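Local coordinates for carbon monoxide dehydrogenase (Thermococcus sp. AM4, PDB 6T7J), which probably catalyses the reversible oxidation of carbon monoxide to carbon dioxide at a nickel-iron-sulfur cluster, here crystallised without its nickel, at residues N88-I93 and M201-I206; K495-A500 and I513-H518. One frame throughout, in Å; residues are numbered along the deposited sequence.

Contact 1 (N88-I93 and M201-I206). With SF4 (iron/sulfur cluster), chain D.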
ATOM      1  N   ASN A  88      -4.446   9.920  -3.185  1.00 44.41           N
ATOM      2  CA  ASN A  88      -4.505   9.790  -1.732  1.00 41.77           C
ATOM      3  C   ASN A  88      -5.703   8.946  -1.306  1.00 38.63           C
ATOM      4  O   ASN A  88      -5.589   8.081  -0.421  1.00 44.53           O
ATOM      5  CB  ASN A  88      -4.545  11.177  -1.087  1.00 45.19           C
ATOM      6  CG  ASN A  88      -3.292  11.995  -1.374  1.00 42.74           C
ATOM      7  OD1 ASN A  88      -2.238  11.448  -1.701  1.00 51.54           O
ATOM      8  ND2 ASN A  88      -3.403  13.311  -1.249  1.00 40.16           N
ATOM      9  N   LEU A  89      -6.858   9.157  -1.945  1.00 38.63           N
ATOM     10  CA  LEU A  89      -8.020   8.327  -1.638  1.00 48.09           C
ATOM     11  C   LEU A  89      -7.773   6.867  -2.008  1.00 46.54           C
ATOM     12  O   LEU A  89      -8.210   5.950  -1.297  1.00 42.27           O
ATOM     13  CB  LEU A  89      -9.258   8.862  -2.358  1.00 40.97           C
ATOM     14  CG  LEU A  89     -10.589   8.391  -1.770  1.00 42.52           C
ATOM     15  CD1 LEU A  89     -10.907   9.153  -0.490  1.00 39.80           C
ATOM     16  CD2 LEU A  89     -11.714   8.537  -2.782  1.00 42.84           C
ATOM     17  N   LEU A  90      -7.079   6.632  -3.126  1.00 43.65           N
ATOM     18  CA  LEU A  90      -6.747   5.269  -3.521  1.00 43.69           C
ATOM     19  C   LEU A  90      -5.886   4.589  -2.467  1.00 45.93           C
ATOM     20  O   LEU A  90      -6.067   3.401  -2.177  1.00 40.44           O
ATOM     21  CB  LEU A  90      -6.034   5.272  -4.873  1.00 38.71           C
ATOM     22  CG  LEU A  90      -5.783   3.883  -5.456  1.00 43.88           C
ATOM     23  CD1 LEU A  90      -7.080   3.128  -5.454  1.00 41.36           C
ATOM     24  CD2 LEU A  90      -5.213   3.949  -6.863  1.00 41.98           C
ATOM     25  N   ARG A  91      -4.945   5.327  -1.877  1.00 40.15           N
ATOM     26  CA  ARG A  91      -4.113   4.725  -0.837  1.00 43.78           C
ATOM     27  C   ARG A  91      -4.915   4.464   0.433  1.00 44.37           C
ATOM     28  O   ARG A  91      -4.649   3.483   1.141  1.00 43.93           O
ATOM     29  CB  ARG A  91      -2.898   5.605  -0.551  1.00 46.84           C
ATOM     30  CG  ARG A  91      -1.883   5.593  -1.685  1.00 41.94           C
ATOM     31  CD  ARG A  91      -0.476   5.906  -1.211  1.00 39.29           C
ATOM     32  NE  ARG A  91       0.488   5.747  -2.296  1.00 44.93           N
ATOM     33  CZ  ARG A  91       1.745   6.175  -2.252  1.00 46.47           C
ATOM     34  NH1 ARG A  91       2.200   6.792  -1.170  1.00 47.52           N
ATOM     35  NH2 ARG A  91       2.547   5.986  -3.294  1.00 44.91           N
ATOM     36  N   MET A  92      -5.907   5.306   0.728  1.00 45.40           N
ATOM     37  CA  MET A  92      -6.810   5.001   1.840  1.00 45.89           C
ATOM     38  C   MET A  92      -7.553   3.689   1.597  1.00 43.88           C
ATOM     39  O   MET A  92      -7.652   2.831   2.491  1.00 39.97           O
ATOM     40  CB  MET A  92      -7.800   6.148   2.048  1.00 50.80           C
ATOM     41  CG  MET A  92      -7.162   7.464   2.453  1.00 46.63           C
ATOM     42  SD  MET A  92      -8.383   8.691   2.960  1.00 52.65           S
ATOM     43  CE  MET A  92      -8.367   8.465   4.740  1.00 42.65           C
ATOM     44  N   ILE A  93      -8.093   3.522   0.387  1.00 46.09           N
ATOM     45  CA  ILE A  93      -8.786   2.280   0.044  1.00 44.71           C
ATOM     46  C   ILE A  93      -7.835   1.093   0.156  1.00 47.10           C
ATOM     47  O   ILE A  93      -8.205   0.026   0.666  1.00 46.26           O
ATOM     48  CB  ILE A  93      -9.399   2.373  -1.366  1.00 47.09           C
ATOM     49  CG1 ILE A  93     -10.519   3.412  -1.400  1.00 45.73           C
ATOM     50  CG2 ILE A  93      -9.921   1.009  -1.813  1.00 44.66           C
ATOM     51  CD1 ILE A  93     -11.045   3.682  -2.788  1.00 40.52           C
ATOM     52  N   MET A 201      -0.911   0.649  -4.654  1.00 45.48           N
ATOM     53  CA  MET A 201       0.356   1.254  -4.239  1.00 38.60           C
ATOM     54  C   MET A 201       1.251   1.576  -5.433  1.00 45.36           C
ATOM     55  O   MET A 201       2.058   2.510  -5.371  1.00 45.89           O
ATOM     56  CB  MET A 201       1.086   0.342  -3.251  1.00 40.04           C
ATOM     57  CG  MET A 201       0.396   0.232  -1.898  1.00 43.03           C
ATOM     58  SD  MET A 201      -0.233   1.819  -1.306  1.00 44.51           S
ATOM     59  CE  MET A 201       1.302   2.692  -0.981  1.00 41.58           C
ATOM     60  N   HIS A 202       1.118   0.821  -6.528  1.00 44.16           N
ATOM     61  CA  HIS A 202       1.891   1.107  -7.735  1.00 43.02           C
ATOM     62  C   HIS A 202       1.300   2.273  -8.526  1.00 40.37           C
ATOM     63  O   HIS A 202       2.044   3.129  -9.016  1.00 42.03           O
ATOM     64  CB  HIS A 202       1.976  -0.145  -8.613  1.00 44.52           C
ATOM     65  CG  HIS A 202       2.637   0.083  -9.940  1.00 45.00           C
ATOM     66  ND1 HIS A 202       2.283  -0.612 -11.076  1.00 43.66           N
ATOM     67  CD2 HIS A 202       3.631   0.925 -10.309  1.00 46.28           C
ATOM     68  CE1 HIS A 202       3.028  -0.207 -12.089  1.00 47.17           C
ATOM     69  NE2 HIS A 202       3.853   0.727 -11.651  1.00 47.75           N
ATOM     70  N   ARG A 203      -0.029   2.326  -8.656  1.00 40.23           N
ATOM     71  CA  ARG A 203      -0.669   3.367  -9.457  1.00 46.02           C
ATOM     72  C   ARG A 203      -0.427   4.751  -8.870  1.00 42.67           C
ATOM     73  O   ARG A 203      -0.213   5.720  -9.608  1.00 43.79           O
ATOM     74  CB  ARG A 203      -2.170   3.097  -9.566  1.00 43.36           C
ATOM     75  CG  ARG A 203      -2.557   2.035 -10.577  1.00 39.68           C
ATOM     76  CD  ARG A 203      -4.071   1.880 -10.650  1.00 39.35           C
ATOM     77  NE  ARG A 203      -4.469   0.817 -11.570  1.00 46.44           N
ATOM     78  CZ  ARG A 203      -4.900   1.022 -12.811  1.00 40.81           C
ATOM     79  NH1 ARG A 203      -5.235  -0.009 -13.574  1.00 43.56           N
ATOM     80  NH2 ARG A 203      -4.995   2.255 -13.289  1.00 41.16           N
ATOM     81  N   THR A 204      -0.462   4.863  -7.542  1.00 42.75           N
ATOM     82  CA  THR A 204      -0.243   6.134  -6.865  1.00 43.31           C
ATOM     83  C   THR A 204       1.226   6.533  -6.807  1.00 43.60           C
ATOM     84  O   THR A 204       1.522   7.684  -6.461  1.00 41.20           O
ATOM     85  CB  THR A 204      -0.807   6.073  -5.447  1.00 40.31           C
ATOM     86  OG1 THR A 204      -0.093   5.082  -4.696  1.00 42.57           O
ATOM     87  CG2 THR A 204      -2.283   5.711  -5.483  1.00 41.32           C
ATOM     88  N   HIS A 205       2.142   5.616  -7.117  1.00 43.69           N
ATOM     89  CA  HIS A 205       3.554   5.958  -7.228  1.00 46.50           C
ATOM     90  C   HIS A 205       3.734   7.100  -8.220  1.00 47.56           C
ATOM     91  O   HIS A 205       2.939   7.268  -9.152  1.00 42.57           O
ATOM     92  CB  HIS A 205       4.348   4.726  -7.670  1.00 41.40           C
ATOM     93  CG  HIS A 205       5.833   4.893  -7.599  1.00 39.42           C
ATOM     94  ND1 HIS A 205       6.549   5.600  -8.541  1.00 43.29           N
ATOM     95  CD2 HIS A 205       6.742   4.417  -6.715  1.00 40.92           C
ATOM     96  CE1 HIS A 205       7.832   5.567  -8.231  1.00 44.60           C
ATOM     97  NE2 HIS A 205       7.977   4.854  -7.128  1.00 42.14           N
ATOM     98  N   ILE A 206       4.773   7.912  -8.004  1.00 41.91           N
ATOM     99  CA  ILE A 206       4.970   9.077  -8.856  1.00 43.09           C
ATOM    100  C   ILE A 206       5.128   8.633 -10.302  1.00 38.63           C
ATOM    101  O   ILE A 206       5.854   7.677 -10.607  1.00 42.05           O
ATOM    102  CB  ILE A 206       6.175   9.911  -8.394  1.00 46.87           C
ATOM    103  CG1 ILE A 206       6.387  11.059  -9.380  1.00 43.31           C
ATOM    104  CG2 ILE A 206       7.438   9.056  -8.295  1.00 43.76           C
ATOM    105  CD1 ILE A 206       7.247  12.161  -8.879  1.00 55.23           C
TER
HETATM  106 FE1  SF4 D 701       4.284  14.853  -7.772  0.93 44.70          FE
HETATM  107 FE2  SF4 D 701       3.293  14.274  -5.293  0.93 43.39          FE
HETATM  108 FE3  SF4 D 701       4.851  16.564  -5.634  0.93 42.80          FE
HETATM  109 FE4  SF4 D 701       5.821  13.980  -5.818  0.93 43.96          FE
HETATM  110  S1  SF4 D 701       4.994  15.018  -3.937  0.93 41.88           S
HETATM  111  S2  SF4 D 701       6.312  15.769  -7.214  0.93 39.99           S
HETATM  112  S3  SF4 D 701       4.156  12.771  -6.810  0.93 43.65           S
HETATM  113  S4  SF4 D 701       2.795  16.131  -6.562  0.93 40.56           S
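Met201 meets Arg91 through its terminal methyl. A turn in the Met201 chain (chi3 -68°) brings CE over one face of the Arg91 guanidinium, nearer its rim than its centre, 3.4 Å from Arg91 NE. The two side chains cross at about a right angle. Arg203 gives this contact little more than its CB, 4.2 Å from Leu90 CD2. Its guanidinium turns elsewhere and forms salt bridges with Asp209 and Glu199.

Thr204 has the largest share of the contact on its segment, and its two branches divide the work. The methyl CG2 packs against Leu90, 3.7 Å from CD2 of that residue. The hydroxyl sits at the edge of the Arg91 guanidinium, in its plane. Arg91 NE donates to Thr204 OG1 at 2.6 Å, with an N-H...O angle of 157°. A weak second bond runs from Arg91 NH2 to the same OG1 at 3.1 Å. A chi1 of 63° sets OG1 between the Thr204 backbone N and carbonyl carbon, where it also hydrogen-bonds to Cys200 O, four residues back.

The His205 ring hydrogen-bonds to the residue that follows it, ND1 to Ile206 O at 3.0 Å. Ile206 does not touch segment 88-93. It faces the iron-sulfur cluster instead, with CD1 3.8 Å from the cluster sulfur S3. The contact thus joins two helices close to both the cluster and the subunit interface.

The Arg91 guanidinium is held at its edge by the threonine hydroxyl, which helps to fix its rotation, and is covered on one face by a methionine methyl. Its NH2 also forms a salt bridge with Glu558 of the second subunit. That carboxylate probably offsets the arginine charge, since the partner in 201-206 is a neutral hydroxyl.

Contact 2 (K495-A500 and I513-H518)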
ATOM      1  N   LYS A 495     -37.658  -2.877  24.201  1.00 63.09           N
ATOM      2  CA  LYS A 495     -38.558  -1.731  24.164  1.00 61.54           C
ATOM      3  C   LYS A 495     -38.223  -0.743  23.053  1.00 64.29           C
ATOM      4  O   LYS A 495     -38.966   0.228  22.872  1.00 65.58           O
ATOM      5  CB  LYS A 495     -38.549  -1.002  25.515  1.00 69.11           C
ATOM      6  CG  LYS A 495     -37.223  -0.335  25.873  1.00 75.67           C
ATOM      7  CD  LYS A 495     -37.184   1.136  25.462  1.00 75.95           C
ATOM      8  CE  LYS A 495     -35.774   1.702  25.577  1.00 75.29           C
ATOM      9  NZ  LYS A 495     -35.476   2.719  24.526  1.00 61.07           N
ATOM     10  N   ALA A 496     -37.129  -0.960  22.315  1.00 65.15           N
ATOM     11  CA  ALA A 496     -36.742  -0.018  21.266  1.00 61.85           C
ATOM     12  C   ALA A 496     -37.828   0.131  20.212  1.00 58.63           C
ATOM     13  O   ALA A 496     -37.929   1.183  19.570  1.00 59.83           O
ATOM     14  CB  ALA A 496     -35.436  -0.463  20.612  1.00 55.82           C
ATOM     15  N   VAL A 497     -38.657  -0.895  20.031  1.00 62.10           N
ATOM     16  CA  VAL A 497     -39.767  -0.860  19.085  1.00 66.12           C
ATOM     17  C   VAL A 497     -40.681   0.338  19.359  1.00 65.13           C
ATOM     18  O   VAL A 497     -41.358   0.830  18.449  1.00 62.80           O
ATOM     19  CB  VAL A 497     -40.539  -2.195  19.132  1.00 61.69           C
ATOM     20  CG1 VAL A 497     -41.797  -2.135  18.302  1.00 58.96           C
ATOM     21  CG2 VAL A 497     -39.654  -3.328  18.636  1.00 63.61           C
ATOM     22  N   ASP A 498     -40.680   0.837  20.602  1.00 61.27           N
ATOM     23  CA  ASP A 498     -41.472   2.020  20.938  1.00 62.54           C
ATOM     24  C   ASP A 498     -41.160   3.202  20.027  1.00 70.41           C
ATOM     25  O   ASP A 498     -42.055   3.998  19.713  1.00 71.20           O
ATOM     26  CB  ASP A 498     -41.230   2.419  22.395  1.00 65.27           C
ATOM     27  CG  ASP A 498     -41.965   1.529  23.374  1.00 67.93           C
ATOM     28  OD1 ASP A 498     -42.961   0.897  22.965  1.00 67.71           O
ATOM     29  OD2 ASP A 498     -41.547   1.466  24.551  1.00 69.04           O
ATOM     30  N   LEU A 499     -39.908   3.340  19.597  1.00 64.24           N
ATOM     31  CA  LEU A 499     -39.501   4.476  18.781  1.00 58.92           C
ATOM     32  C   LEU A 499     -39.713   4.246  17.291  1.00 63.19           C
ATOM     33  O   LEU A 499     -39.473   5.162  16.497  1.00 68.71           O
ATOM     34  CB  LEU A 499     -38.030   4.815  19.047  1.00 59.89           C
ATOM     35  CG  LEU A 499     -37.648   4.970  20.521  1.00 62.47           C
ATOM     36  CD1 LEU A 499     -36.238   4.460  20.761  1.00 64.30           C
ATOM     37  CD2 LEU A 499     -37.783   6.420  20.968  1.00 63.21           C
ATOM     38  N   ALA A 500     -40.159   3.060  16.893  1.00 55.54           N
ATOM     39  CA  ALA A 500     -40.367   2.772  15.485  1.00 62.04           C
ATOM     40  C   ALA A 500     -41.729   3.279  15.022  1.00 63.59           C
ATOM     41  O   ALA A 500     -42.639   3.524  15.819  1.00 62.59           O
ATOM     42  CB  ALA A 500     -40.251   1.270  15.220  1.00 64.19           C
ATOM     43  N   ILE A 513     -38.309  -9.068  17.152  1.00 63.03           N
ATOM     44  CA  ILE A 513     -36.969  -8.528  16.928  1.00 61.36           C
ATOM     45  C   ILE A 513     -37.010  -7.037  17.231  1.00 58.42           C
ATOM     46  O   ILE A 513     -38.088  -6.424  17.254  1.00 63.44           O
ATOM     47  CB  ILE A 513     -36.479  -8.793  15.484  1.00 61.57           C
ATOM     48  CG1 ILE A 513     -37.441  -8.175  14.467  1.00 55.57           C
ATOM     49  CG2 ILE A 513     -36.314 -10.287  15.235  1.00 52.18           C
ATOM     50  CD1 ILE A 513     -36.995  -8.337  13.032  1.00 47.72           C
ATOM     51  N   PRO A 514     -35.860  -6.427  17.502  1.00 58.24           N
ATOM     52  CA  PRO A 514     -35.822  -4.972  17.674  1.00 50.30           C
ATOM     53  C   PRO A 514     -35.908  -4.275  16.329  1.00 50.33           C
ATOM     54  O   PRO A 514     -35.746  -4.918  15.281  1.00 54.82           O
ATOM     55  CB  PRO A 514     -34.460  -4.726  18.347  1.00 57.28           C
ATOM     56  CG  PRO A 514     -33.968  -6.076  18.778  1.00 55.88           C
ATOM     57  CD  PRO A 514     -34.565  -7.048  17.822  1.00 54.30           C
ATOM     58  N   PRO A 515     -36.174  -2.965  16.307  1.00 54.97           N
ATOM     59  CA  PRO A 515     -36.139  -2.230  15.034  1.00 55.92           C
ATOM     60  C   PRO A 515     -34.734  -1.934  14.532  1.00 58.86           C
ATOM     61  O   PRO A 515     -34.593  -1.400  13.422  1.00 56.09           O
ATOM     62  CB  PRO A 515     -36.890  -0.932  15.363  1.00 54.19           C
ATOM     63  CG  PRO A 515     -36.652  -0.732  16.816  1.00 58.04           C
ATOM     64  CD  PRO A 515     -36.587  -2.104  17.431  1.00 52.83           C
ATOM     65  N   CYS A 516     -33.699  -2.254  15.310  1.00 49.82           N
ATOM     66  CA  CYS A 516     -32.310  -2.070  14.906  1.00 49.98           C
ATOM     67  C   CYS A 516     -31.588  -3.401  15.055  1.00 54.13           C
ATOM     68  O   CYS A 516     -31.574  -3.981  16.145  1.00 51.52           O
ATOM     69  CB  CYS A 516     -31.629  -0.984  15.743  1.00 49.98           C
ATOM     70  SG  CYS A 516     -32.329   0.672  15.519  1.00 52.63           S
ATOM     71  N   LEU A 517     -30.987  -3.876  13.966  1.00 49.99           N
ATOM     72  CA  LEU A 517     -30.407  -5.214  13.894  1.00 45.95           C
ATOM     73  C   LEU A 517     -28.884  -5.121  13.920  1.00 52.09           C
ATOM     74  O   LEU A 517     -28.260  -4.615  12.976  1.00 49.94           O
ATOM     75  CB  LEU A 517     -30.900  -5.948  12.648  1.00 46.56           C
ATOM     76  CG  LEU A 517     -32.419  -6.137  12.551  1.00 47.64           C
ATOM     77  CD1 LEU A 517     -32.787  -7.063  11.405  1.00 44.96           C
ATOM     78  CD2 LEU A 517     -32.992  -6.656  13.864  1.00 45.06           C
ATOM     79  N   HIS A 518     -28.294  -5.620  15.005  1.00 47.14           N
ATOM     80  CA  HIS A 518     -26.846  -5.749  15.136  1.00 49.95           C
ATOM     81  C   HIS A 518     -26.387  -6.930  14.291  1.00 50.08           C
ATOM     82  O   HIS A 518     -26.670  -8.085  14.625  1.00 51.40           O
ATOM     83  CB  HIS A 518     -26.471  -5.946  16.602  1.00 43.99           C
ATOM     84  CG  HIS A 518     -25.004  -5.828  16.878  1.00 48.55           C
ATOM     85  ND1 HIS A 518     -24.046  -5.896  15.889  1.00 50.75           N
ATOM     86  CD2 HIS A 518     -24.331  -5.654  18.041  1.00 50.04           C
ATOM     87  CE1 HIS A 518     -22.848  -5.771  16.429  1.00 51.84           C
ATOM     88  NE2 HIS A 518     -22.992  -5.620  17.733  1.00 53.79           N
TER
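Pro515 presents its ring to three residues of the 3-10 turn 496-499 and its exit. Its CD meets Val497 CG2 at 3.5 Å and Ala496 CB at 3.8 Å. Its CG rests 3.6 Å from Ala496 O, a carbonyl already bonded to Leu499 N within the turn. Its CB reaches Ala500 CB at 4.0 Å. No hydrogen bond crosses the contact, so it is van der Waals packing alone. An alanine in place of Pro515 would lose CG and CD, and would probably leave a gap beside Val497 CG2 and the Ala496 methyl.

Val497 uses one branch here. With CG1 anti to the backbone N (chi1 173°), CG2 lies anti to the carbonyl carbon. CG2 also comes 3.7 Å from Ile513 O. Backbone bonds from Asp498 N to Lys495 O and from Ala500 N to Val497 O help to hold the turn in shape.

Helix 502-511 links the two segments and packs on both, with Leu504 against Pro515 and Cys508 against Val497. The packing lies within the beta-alpha-beta crossover from strand 474-478 to its parallel neighbour 516-518, an outermost strand of a Rossmann-like sheet within this chain.

In the fold
The two contacts lie on opposite sides of the centre of the chain. Their centres are 41 Å apart, their nearest atoms about 22 Å, and they do not touch. They come in series along the sequence, contact 1 closing before contact 2 opens. Both belong to the part of the chain shared by the prismane/CO dehydrogenase family, but they have no helix or strand in common. Contact 1 joins helix 81-115 to helix 193-203 and the residues that follow. Contact 2 packs the turn before helix 502-511 against the lead-in to strand 516-518, and no other chain of the assembly touches it. Contact 1 thus borders an iron-sulfur cluster pocket and the subunit interface, contact 2 the edge of a parallel sheet.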